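Local structure of GCN5-related N-acetyltransferase (Arthrobacter sp., 2R1I) at the interface of chains A and B. The protein probably transfers an acetyl group from acetyl-coenzyme A to the amine of a substrate, as a member of the GNAT family. Sequence-based numbering; all coordinates share one arbitrary frame. Chains: chain A/B, GCN5-related N-acetyltransferase.

Contact 1: the interface of chains A and B. Residues chain A 40, 61, 64, 70, 84, 101; chain B 89-91.
B:Asn90, the middle residue of the loop segment from B:Pro89 to B:Val91, is nearly fully extended (phi/psi -151°/140°), and this runs the segment along chain A, where helices 33-47 and 54-64 and strands 70-75 and 81-88 supply a hydrophobic floor. The extended backbone sends neighbouring side chains different ways. B:Val91 hides 75 Å², more than any other residue of this patch. Its CG1 methyl is anti to the carbonyl carbon and meets A:Val84 CG1 at 4.0 Å, with A:Leu61 CD2 and A:Val70 CG1 at similar range, while its CG2 faces A:Leu40 CD1, also at 4.0 Å. A short, beta-branched valine suits this socket, because each of its two rigidly spread methyls finds separate partners without a long chain having to be ordered. A:Leu64 is forked between neighbours: CD2 presses on B:Pro89 CB at 3.6 Å, and CD1 turns toward B:Val91. The rigid proline ring also lies against A:Val70 CG2. On the opposite flank the contact becomes polar and watery. The side chains of A:Asp101 and B:Asn90 run antiparallel alongside one another, presenting two acceptor oxygens that cannot bond to each other and are joined through water. One water bridges A:Asp101 OD2 to the amide oxygen of B:Asn90 and to B:Pro89 O. A second water lies 2.7 Å from A:Asp101 OD2, and B:Val91 N donates to it at 2.9 Å in a nearly straight bond, 170° at the hydrogen.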
loop_
_atom_site.group_PDB
_atom_site.type_symbol
_atom_site.label_atom_id
_atom_site.label_comp_id
_atom_site.label_asym_id
_atom_site.label_seq_id
_atom_site.Cartn_x
_atom_site.Cartn_y
_atom_site.Cartn_z
ATOM N N LEU A 40 -11.607 -10.269 -13.821
ATOM C CA LEU A 40 -10.668 -9.136 -13.811
ATOM C C LEU A 40 -10.455 -8.600 -15.219
ATOM O O LEU A 40 -10.405 -7.379 -15.446
ATOM C CB LEU A 40 -9.328 -9.548 -13.246
ATOM C CG LEU A 40 -9.231 -9.798 -11.737
ATOM C CD1 LEU A 40 -7.885 -10.324 -11.349
ATOM C CD2 LEU A 40 -9.586 -8.496 -10.938
ATOM N N LEU A 61 -2.893 -15.889 -10.483
ATOM C CA LEU A 61 -3.875 -16.133 -9.439
ATOM C C LEU A 61 -3.787 -17.541 -8.817
ATOM O O LEU A 61 -4.104 -17.697 -7.655
ATOM C CB LEU A 61 -5.273 -15.892 -9.981
ATOM C CG LEU A 61 -5.629 -14.412 -10.107
ATOM C CD1 LEU A 61 -6.712 -14.346 -11.131
ATOM C CD2 LEU A 61 -6.005 -13.753 -8.764
ATOM N N LEU A 64 -1.310 -16.622 -6.171
ATOM C CA LEU A 64 -1.799 -15.729 -5.131
ATOM C C LEU A 64 -2.912 -16.335 -4.279
ATOM O O LEU A 64 -2.914 -16.158 -3.042
ATOM C CB LEU A 64 -2.233 -14.407 -5.773
ATOM C CG LEU A 64 -1.138 -13.610 -6.416
ATOM C CD1 LEU A 64 -1.701 -12.357 -7.106
ATOM C CD2 LEU A 64 -0.050 -13.265 -5.416
ATOM N N VAL A 70 -2.459 -11.784 -0.989
ATOM C CA VAL A 70 -3.556 -11.178 -1.764
ATOM C C VAL A 70 -4.718 -12.136 -1.625
ATOM O O VAL A 70 -4.586 -13.346 -1.852
ATOM C CB VAL A 70 -3.218 -11.036 -3.225
ATOM C CG1 VAL A 70 -4.442 -10.608 -4.073
ATOM C CG2 VAL A 70 -2.082 -10.004 -3.373
ATOM N N VAL A 84 -10.440 -7.312 -4.105
ATOM C CA VAL A 84 -9.030 -7.745 -4.020
ATOM C C VAL A 84 -8.399 -6.976 -2.871
ATOM O O VAL A 84 -8.397 -5.720 -2.898
ATOM C CB VAL A 84 -8.235 -7.513 -5.326
ATOM C CG1 VAL A 84 -6.825 -8.043 -5.190
ATOM C CG2 VAL A 84 -8.935 -8.224 -6.477
ATOM N N ASP A 101 -7.252 -3.216 -2.931
ATOM C CA ASP A 101 -6.603 -3.073 -4.236
ATOM C C ASP A 101 -7.649 -2.816 -5.326
ATOM O O ASP A 101 -7.440 -2.029 -6.239
ATOM C CB ASP A 101 -5.847 -4.375 -4.612
ATOM C CG ASP A 101 -4.596 -4.657 -3.799
ATOM O OD1 ASP A 101 -4.238 -3.906 -2.871
ATOM O OD2 ASP A 101 -3.969 -5.711 -4.086
ATOM N N PRO B 89 2.451 -8.460 -3.153
ATOM C CA PRO B 89 2.059 -8.869 -4.487
ATOM C C PRO B 89 0.859 -8.070 -4.989
ATOM O O PRO B 89 0.217 -7.385 -4.200
ATOM C CB PRO B 89 1.705 -10.365 -4.328
ATOM C CG PRO B 89 1.961 -10.707 -2.919
ATOM C CD PRO B 89 1.958 -9.406 -2.157
ATOM N N ASN B 90 0.598 -8.174 -6.299
ATOM C CA ASN B 90 -0.491 -7.453 -6.934
ATOM C C ASN B 90 -0.972 -8.266 -8.120
ATOM O O ASN B 90 -0.157 -8.862 -8.807
ATOM C CB ASN B 90 0.025 -6.049 -7.325
ATOM C CG ASN B 90 -1.056 -5.132 -7.825
ATOM O OD1 ASN B 90 -1.554 -4.277 -7.087
ATOM N ND2 ASN B 90 -1.437 -5.320 -9.048
ATOM N N VAL B 91 -2.287 -8.334 -8.343
ATOM C CA VAL B 91 -2.836 -9.174 -9.442
ATOM C C VAL B 91 -2.356 -8.749 -10.835
ATOM O O VAL B 91 -2.335 -9.551 -11.763
ATOM C CB VAL B 91 -4.365 -9.319 -9.415
ATOM C CG1 VAL B 91 -4.849 -9.920 -8.089
ATOM C CG2 VAL B 91 -5.076 -7.952 -9.730
HETATM O O HOH W 1 -1.352 -5.133 -4.184
HETATM O O HOH W 2 -3.873 -6.568 -6.689
#

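Contact 2: the interface of chains A and B. Residues chain A 138, 146, 150, 154, 156; chain B 166, 168.
B:Tyr168 has CG anti to its carbonyl carbon (chi1 -80°), which carries the ring out from strand 165-171 toward chain A, and A:Asn156 meets it with CG in the crowded position between backbone N and carbonyl carbon (chi1 62°). That turn lays A:Asn156 CB over the centre of one ring face, 3.7 Å from the centroid, while ND2 runs alongside and reaches B:Tyr168 OH at 3.1 Å, a hydrogen bond by its chemistry. The hydroxyl B:Tyr168 OH also donates to A:Glu150 OE2 at 2.6 Å, arriving on the anti side and out of the carboxylate plane, and accepts from A:Arg146 NE at 3.1 Å. Tyrosine suits the place because one OH can both donate and accept; the carboxylate and guanidinium probably polarise it. A:Arg146, bent at chi3, also spreads its guanidinium flat under B:Leu166 CD1, which sits over its centre 3.4 Å away from CZ. A:Val138 CG2 packs on the ring at B:Tyr168 CD1, 3.7 Å apart. Beside this, A:Val138 and B:Leu166 exchange a pair of backbone bonds, A:Val138 N to B:Leu166 O at 2.9 Å and B:Leu166 N to A:Val138 O at 2.8 Å. The site thus fastens the C-terminal strand of one chain to strand 133-139 of the other, probably steadying the dimer.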
loop_
_atom_site.group_PDB
_atom_site.type_symbol
_atom_site.label_atom_id
_atom_site.label_comp_id
_atom_site.label_asym_id
_atom_site.label_seq_id
_atom_site.Cartn_x
_atom_site.Cartn_y
_atom_site.Cartn_z
ATOM N N VAL A 138 -7.794 6.317 -4.435
ATOM C CA VAL A 138 -8.983 6.664 -5.236
ATOM C C VAL A 138 -8.703 7.889 -6.127
ATOM O O VAL A 138 -8.152 8.890 -5.663
ATOM C CB VAL A 138 -10.200 7.015 -4.329
ATOM C CG1 VAL A 138 -11.453 7.336 -5.162
ATOM C CG2 VAL A 138 -10.485 5.911 -3.314
ATOM N N ARG A 146 -15.710 8.027 -4.274
ATOM C CA ARG A 146 -15.462 8.829 -3.083
ATOM C C ARG A 146 -16.720 8.907 -2.190
ATOM O O ARG A 146 -16.629 8.723 -0.969
ATOM C CB ARG A 146 -14.944 10.225 -3.445
ATOM C CG ARG A 146 -13.649 10.213 -4.241
ATOM C CD ARG A 146 -13.253 11.590 -4.666
ATOM N NE ARG A 146 -13.000 12.498 -3.553
ATOM C CZ ARG A 146 -12.663 13.776 -3.704
ATOM N NH1 ARG A 146 -12.517 14.290 -4.920
ATOM N NH2 ARG A 146 -12.449 14.539 -2.652
ATOM N N GLU A 150 -16.793 7.218 1.605
ATOM C CA GLU A 150 -16.959 8.198 2.675
ATOM C C GLU A 150 -18.219 7.882 3.485
ATOM O O GLU A 150 -18.246 8.099 4.687
ATOM C CB GLU A 150 -16.948 9.639 2.127
ATOM C CG GLU A 150 -15.594 10.094 1.662
ATOM C CD GLU A 150 -15.556 11.456 1.013
ATOM O OE1 GLU A 150 -16.619 12.106 0.911
ATOM O OE2 GLU A 150 -14.454 11.899 0.596
ATOM N N PHE A 154 -14.638 5.597 5.628
ATOM C CA PHE A 154 -13.332 6.033 5.145
ATOM C C PHE A 154 -13.173 7.541 5.109
ATOM O O PHE A 154 -14.132 8.247 4.822
ATOM C CB PHE A 154 -13.042 5.481 3.743
ATOM C CG PHE A 154 -12.778 4.025 3.722
ATOM C CD1 PHE A 154 -13.829 3.126 3.797
ATOM C CD2 PHE A 154 -11.463 3.532 3.599
ATOM C CE1 PHE A 154 -13.597 1.762 3.785
ATOM C CE2 PHE A 154 -11.201 2.156 3.592
ATOM C CZ PHE A 154 -12.278 1.260 3.688
ATOM N N ASN A 156 -10.162 10.789 3.819
ATOM C CA ASN A 156 -8.890 11.116 3.150
ATOM C C ASN A 156 -8.078 12.163 3.907
ATOM O O ASN A 156 -7.014 12.586 3.463
ATOM C CB ASN A 156 -9.103 11.562 1.695
ATOM C CG ASN A 156 -9.936 12.824 1.578
ATOM O OD1 ASN A 156 -10.055 13.608 2.524
ATOM N ND2 ASN A 156 -10.519 13.025 0.402
ATOM N N LEU B 166 -6.065 10.285 -4.451
ATOM C CA LEU B 166 -6.223 10.455 -3.011
ATOM C C LEU B 166 -6.042 9.175 -2.212
ATOM O O LEU B 166 -6.387 8.093 -2.673
ATOM C CB LEU B 166 -7.632 10.979 -2.734
ATOM C CG LEU B 166 -8.046 12.279 -3.471
ATOM C CD1 LEU B 166 -9.484 12.661 -3.120
ATOM C CD2 LEU B 166 -7.078 13.388 -3.124
ATOM N N TYR B 168 -7.281 7.220 1.096
ATOM C CA TYR B 168 -8.357 7.001 2.061
ATOM C C TYR B 168 -8.006 5.863 3.030
ATOM O O TYR B 168 -7.305 4.886 2.668
ATOM C CB TYR B 168 -9.665 6.643 1.320
ATOM C CG TYR B 168 -10.411 7.819 0.741
ATOM C CD1 TYR B 168 -10.087 8.324 -0.534
ATOM C CD2 TYR B 168 -11.483 8.382 1.407
ATOM C CE1 TYR B 168 -10.784 9.431 -1.089
ATOM C CE2 TYR B 168 -12.189 9.449 0.856
ATOM C CZ TYR B 168 -11.840 9.954 -0.401
ATOM O OH TYR B 168 -12.531 11.044 -0.897
#

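Contact 3: the interface of chains A and B. Residues chain A 40, 44, 51-52, 57, 60, 104; chain B 91-92.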
loop_
_atom_site.group_PDB
_atom_site.type_symbol
_atom_site.label_atom_id
_atom_site.label_comp_id
_atom_site.label_asym_id
_atom_site.label_seq_id
_atom_site.Cartn_x
_atom_site.Cartn_y
_atom_site.Cartn_z
ATOM N N LEU A 40 -11.607 -10.269 -13.821
ATOM C CA LEU A 40 -10.668 -9.136 -13.811
ATOM C C LEU A 40 -10.455 -8.600 -15.219
ATOM O O LEU A 40 -10.405 -7.379 -15.446
ATOM C CB LEU A 40 -9.328 -9.548 -13.246
ATOM C CG LEU A 40 -9.231 -9.798 -11.737
ATOM C CD1 LEU A 40 -7.885 -10.324 -11.349
ATOM C CD2 LEU A 40 -9.586 -8.496 -10.938
ATOM N N ASN A 44 -12.024 -4.823 -16.692
ATOM C CA ASN A 44 -11.145 -3.851 -17.363
ATOM C C ASN A 44 -11.508 -3.548 -18.801
ATOM O O ASN A 44 -11.662 -2.380 -19.186
ATOM C CB ASN A 44 -9.685 -4.305 -17.283
ATOM C CG ASN A 44 -9.077 -4.002 -15.937
ATOM O OD1 ASN A 44 -9.805 -3.904 -14.952
ATOM N ND2 ASN A 44 -7.773 -3.769 -15.890
ATOM N N THR A 51 -5.380 -4.634 -19.627
ATOM C CA THR A 51 -5.332 -5.873 -18.863
ATOM C C THR A 51 -4.456 -6.919 -19.559
ATOM O O THR A 51 -4.439 -7.013 -20.762
ATOM C CB THR A 51 -6.765 -6.424 -18.636
ATOM O OG1 THR A 51 -6.703 -7.706 -18.005
ATOM C CG2 THR A 51 -7.499 -6.559 -19.953
ATOM N N PRO A 52 -3.733 -7.736 -18.769
ATOM C CA PRO A 52 -3.095 -8.908 -19.278
ATOM C C PRO A 52 -4.157 -9.884 -19.744
ATOM O O PRO A 52 -5.337 -9.699 -19.435
ATOM C CB PRO A 52 -2.338 -9.486 -18.066
ATOM C CG PRO A 52 -2.397 -8.535 -17.087
ATOM C CD PRO A 52 -3.495 -7.556 -17.343
ATOM N N LEU A 57 -3.171 -13.954 -16.121
ATOM C CA LEU A 57 -3.879 -13.647 -14.863
ATOM C C LEU A 57 -4.174 -14.932 -14.104
ATOM O O LEU A 57 -3.971 -14.990 -12.886
ATOM C CB LEU A 57 -5.196 -12.860 -15.126
ATOM C CG LEU A 57 -5.051 -11.409 -15.561
ATOM C CD1 LEU A 57 -6.386 -10.895 -15.990
ATOM C CD2 LEU A 57 -4.478 -10.532 -14.449
ATOM N N ARG A 60 -1.015 -16.303 -12.506
ATOM C CA ARG A 60 -0.669 -15.514 -11.343
ATOM C C ARG A 60 -1.605 -15.813 -10.180
ATOM O O ARG A 60 -1.194 -15.984 -9.038
ATOM C CB ARG A 60 -0.685 -14.028 -11.642
ATOM C CG ARG A 60 -0.185 -13.188 -10.525
ATOM C CD ARG A 60 0.714 -12.104 -11.032
ATOM N NE ARG A 60 0.026 -11.245 -11.965
ATOM C CZ ARG A 60 0.420 -10.906 -13.204
ATOM N NH1 ARG A 60 1.553 -11.316 -13.776
ATOM N NH2 ARG A 60 -0.354 -10.088 -13.884
ATOM N N TYR A 104 -14.632 -4.358 -7.661
ATOM C CA TYR A 104 -15.212 -4.389 -8.993
ATOM C C TYR A 104 -16.667 -4.856 -8.930
ATOM O O TYR A 104 -16.938 -6.009 -8.609
ATOM C CB TYR A 104 -14.432 -5.335 -9.875
ATOM C CG TYR A 104 -13.145 -4.815 -10.468
ATOM C CD1 TYR A 104 -12.821 -3.466 -10.491
ATOM C CD2 TYR A 104 -12.288 -5.684 -11.100
ATOM C CE1 TYR A 104 -11.651 -3.030 -11.085
ATOM C CE2 TYR A 104 -11.131 -5.247 -11.704
ATOM C CZ TYR A 104 -10.810 -3.937 -11.695
ATOM O OH TYR A 104 -9.646 -3.528 -12.323
ATOM N N VAL B 91 -2.287 -8.334 -8.343
ATOM C CA VAL B 91 -2.836 -9.174 -9.442
ATOM C C VAL B 91 -2.356 -8.749 -10.835
ATOM O O VAL B 91 -2.335 -9.551 -11.763
ATOM C CB VAL B 91 -4.365 -9.319 -9.415
ATOM C CG1 VAL B 91 -4.849 -9.920 -8.089
ATOM C CG2 VAL B 91 -5.076 -7.952 -9.730
ATOM N N TRP B 92 -1.956 -7.473 -10.988
ATOM C CA TRP B 92 -1.649 -6.888 -12.300
ATOM C C TRP B 92 -0.174 -6.931 -12.673
ATOM O O TRP B 92 0.187 -6.591 -13.794
ATOM C CB TRP B 92 -2.145 -5.444 -12.435
ATOM C CG TRP B 92 -3.593 -5.285 -12.151
ATOM C CD1 TRP B 92 -4.088 -4.680 -11.099
ATOM C CD2 TRP B 92 -4.720 -5.785 -12.897
ATOM N NE1 TRP B 92 -5.436 -4.707 -11.109
ATOM C CE2 TRP B 92 -5.868 -5.363 -12.209
ATOM C CE3 TRP B 92 -4.875 -6.477 -14.088
ATOM C CZ2 TRP B 92 -7.133 -5.684 -12.619
ATOM C CZ3 TRP B 92 -6.124 -6.788 -14.479
ATOM C CH2 TRP B 92 -7.238 -6.359 -13.759
#
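B:Trp92 of one GNAT-fold subunit plugs its six-membered ring into a recess of the other, between helices 33-47 and 54-64 and the end of strand 97-104. The packing is a mix of edges and faces. B:Val91 CG2, in its own chain, lies over the rim of one indole face, and A:Leu40 O meets the ring in plane at the edge. A:Pro52, crossing the indole at about a right angle, puts CD 3.7 Å from B:Trp92 CE3; its rigid ring makes a firm wall for a wide aromatic group. A:Leu57 adds a methyl, CD2, near CZ3. A large indole suits such a recess because its far corner can touch many groups at once.

Polar groups meet that corner too. The A:Asn44 amide lies nearly parallel over the rim, on the face opposite B:Val91 CG2, with ND2 3.4 Å from B:Trp92 CH2. The phenol OH of A:Tyr104 points at the B:Trp92 CZ2 corner, 3.3 Å away and tilted from the ring plane. It donates from A:Tyr104 OH to A:Asn44 OD1 at 2.7 Å on a carbonyl lone pair, which should help fix the rotation of that amide.

A:Arg60 supplies hydrogen bonds across the contact. Its CG is anti to the backbone N (chi1 -173°), and further bends at chi2 and chi3 swing the guanidinium back so that NE and NH2 grip B:Val91 O side-on, at 2.9 and 3.0 Å. The oxygen lies in the guanidinium plane, yet NE approaches from above the carbonyl plane, and NH2 comes from the same face, tilted less.

Contact 4: the interface of chains A and B. Residues chain A 136-137, 166-167; chain B 136-137, 166-167.
A:Asn137 ND2 reaches the side-chain oxygen of its own counterpart, B:Asn137 OD1, at 3.0 Å, but the bond is weak, bent to 130° at the hydrogen. Both residues set CG anti to the carbonyl carbon, which brings two amides together nearly coplanar. Their second torsions, 114° and -59°, turn amide oxygen and nitrogen opposite ways, giving, as modelled, donor against acceptor where exact symmetry would pair like with like. Asparagine suits a two-fold axis for this reason: one amide carries both functions. Tyrosines flank the pair. A:Tyr167, with CG anti to the backbone N, holds A:Asn137 CB over the rim of one ring face and meets B:Asn137 OD1 in plane at its edge, 3.7 Å from CD1. B:Tyr167 CD2 lies equally far from A:Asn137 ND2. Leucine serves as apolar filler where the chains meet, with A:Leu166 CD2 touching B:Leu166 CD2 at 3.9 Å. The backbones are close as well: A:Leu166 O approaches B:Asn137 CA at 3.3 Å, with a twin on the other side. The antiparallel pairings join A:Asn137 to B:Tyr167, A:Tyr167 to B:Asn137 and the two Leu166 residues, so strands 133-139 and 165-171 of both chains come together around the two-fold axis.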
loop_
_atom_site.group_PDB
_atom_site.type_symbol
_atom_site.label_atom_id
_atom_site.label_comp_id
_atom_site.label_asym_id
_atom_site.label_seq_id
_atom_site.Cartn_x
_atom_site.Cartn_y
_atom_site.Cartn_z
ATOM N N ILE A 136 -7.189 2.684 0.839
ATOM C CA ILE A 136 -7.574 2.698 -0.564
ATOM C C ILE A 136 -6.924 3.897 -1.214
ATOM O O ILE A 136 -6.764 4.946 -0.579
ATOM C CB ILE A 136 -9.075 2.869 -0.782
ATOM C CG1 ILE A 136 -9.924 2.193 0.270
ATOM C CG2 ILE A 136 -9.529 2.316 -2.153
ATOM C CD1 ILE A 136 -11.423 2.613 0.114
ATOM N N ASN A 137 -6.583 3.749 -2.491
ATOM C CA ASN A 137 -6.189 4.875 -3.299
ATOM C C ASN A 137 -7.306 5.095 -4.349
ATOM O O ASN A 137 -7.713 4.136 -5.012
ATOM C CB ASN A 137 -4.783 4.638 -3.852
ATOM C CG ASN A 137 -3.747 4.410 -2.708
ATOM O OD1 ASN A 137 -3.182 3.308 -2.565
ATOM N ND2 ASN A 137 -3.526 5.444 -1.874
ATOM N N LEU A 166 -2.541 12.515 -0.307
ATOM C CA LEU A 166 -2.349 12.296 -1.701
ATOM C C LEU A 166 -1.592 10.994 -1.965
ATOM O O LEU A 166 -0.730 10.591 -1.226
ATOM C CB LEU A 166 -1.532 13.453 -2.294
ATOM C CG LEU A 166 -2.138 14.866 -2.108
ATOM C CD1 LEU A 166 -1.306 15.925 -2.800
ATOM C CD2 LEU A 166 -3.535 14.852 -2.646
ATOM N N TYR A 167 -1.942 10.354 -3.064
ATOM C CA TYR A 167 -1.239 9.187 -3.548
ATOM C C TYR A 167 -0.286 9.604 -4.669
ATOM O O TYR A 167 -0.706 10.194 -5.672
ATOM C CB TYR A 167 -2.266 8.141 -4.038
ATOM C CG TYR A 167 -1.671 6.986 -4.836
ATOM C CD1 TYR A 167 -1.101 5.885 -4.183
ATOM C CD2 TYR A 167 -1.681 6.984 -6.213
ATOM C CE1 TYR A 167 -0.556 4.794 -4.914
ATOM C CE2 TYR A 167 -1.129 5.933 -6.945
ATOM C CZ TYR A 167 -0.600 4.830 -6.314
ATOM O OH TYR A 167 -0.068 3.799 -7.068
ATOM N N ILE B 136 3.810 6.231 -2.647
ATOM C CA ILE B 136 3.938 7.024 -1.434
ATOM C C ILE B 136 2.578 7.628 -1.129
ATOM O O ILE B 136 1.816 7.996 -2.049
ATOM C CB ILE B 136 4.971 8.190 -1.579
ATOM C CG1 ILE B 136 6.184 7.836 -2.427
ATOM C CG2 ILE B 136 5.437 8.656 -0.153
ATOM C CD1 ILE B 136 7.137 9.076 -2.678
ATOM N N ASN B 137 2.243 7.708 0.142
ATOM C CA ASN B 137 1.086 8.506 0.586
ATOM C C ASN B 137 1.638 9.770 1.293
ATOM O O ASN B 137 2.468 9.645 2.168
ATOM C CB ASN B 137 0.133 7.614 1.400
ATOM C CG ASN B 137 -0.426 6.398 0.531
ATOM O OD1 ASN B 137 -1.064 6.586 -0.520
ATOM N ND2 ASN B 137 -0.132 5.157 0.972
ATOM N N LEU B 166 -6.065 10.285 -4.451
ATOM C CA LEU B 166 -6.223 10.455 -3.011
ATOM C C LEU B 166 -6.042 9.175 -2.212
ATOM O O LEU B 166 -6.387 8.093 -2.673
ATOM C CB LEU B 166 -7.632 10.979 -2.734
ATOM C CG LEU B 166 -8.046 12.279 -3.471
ATOM C CD1 LEU B 166 -9.484 12.661 -3.120
ATOM C CD2 LEU B 166 -7.078 13.388 -3.124
ATOM N N TYR B 167 -5.478 9.323 -1.003
ATOM C CA TYR B 167 -5.389 8.249 -0.034
ATOM C C TYR B 167 -6.546 8.328 0.977
ATOM O O TYR B 167 -6.799 9.380 1.568
ATOM C CB TYR B 167 -4.040 8.347 0.671
ATOM C CG TYR B 167 -3.873 7.458 1.885
ATOM C CD1 TYR B 167 -4.198 7.924 3.154
ATOM C CD2 TYR B 167 -3.369 6.177 1.765
ATOM C CE1 TYR B 167 -4.022 7.124 4.295
ATOM C CE2 TYR B 167 -3.183 5.388 2.889
ATOM C CZ TYR B 167 -3.497 5.854 4.151
ATOM O OH TYR B 167 -3.328 5.052 5.269
#

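The contacts fall into two groups. Contacts 1 and 3, about 8 Å apart between the centres of their C-alpha atoms, share A:Leu40 and B:Val91, the loop of one subunit being held against helices 33-47 and 54-64 of the other. Contacts 2 and 4, also about 8 Å apart, share B:Leu166 and are built on strands 133-139 and 165-171. The groups lie about 18 to 23 Å from one another; the two-fold repeats contacts 1, 2 and 3 with the chains exchanged, while contact 4 lies on the axis. An interface joined both by sheet pairing and by loop insertion suggests a stable dimer, although the structure alone does not prove it.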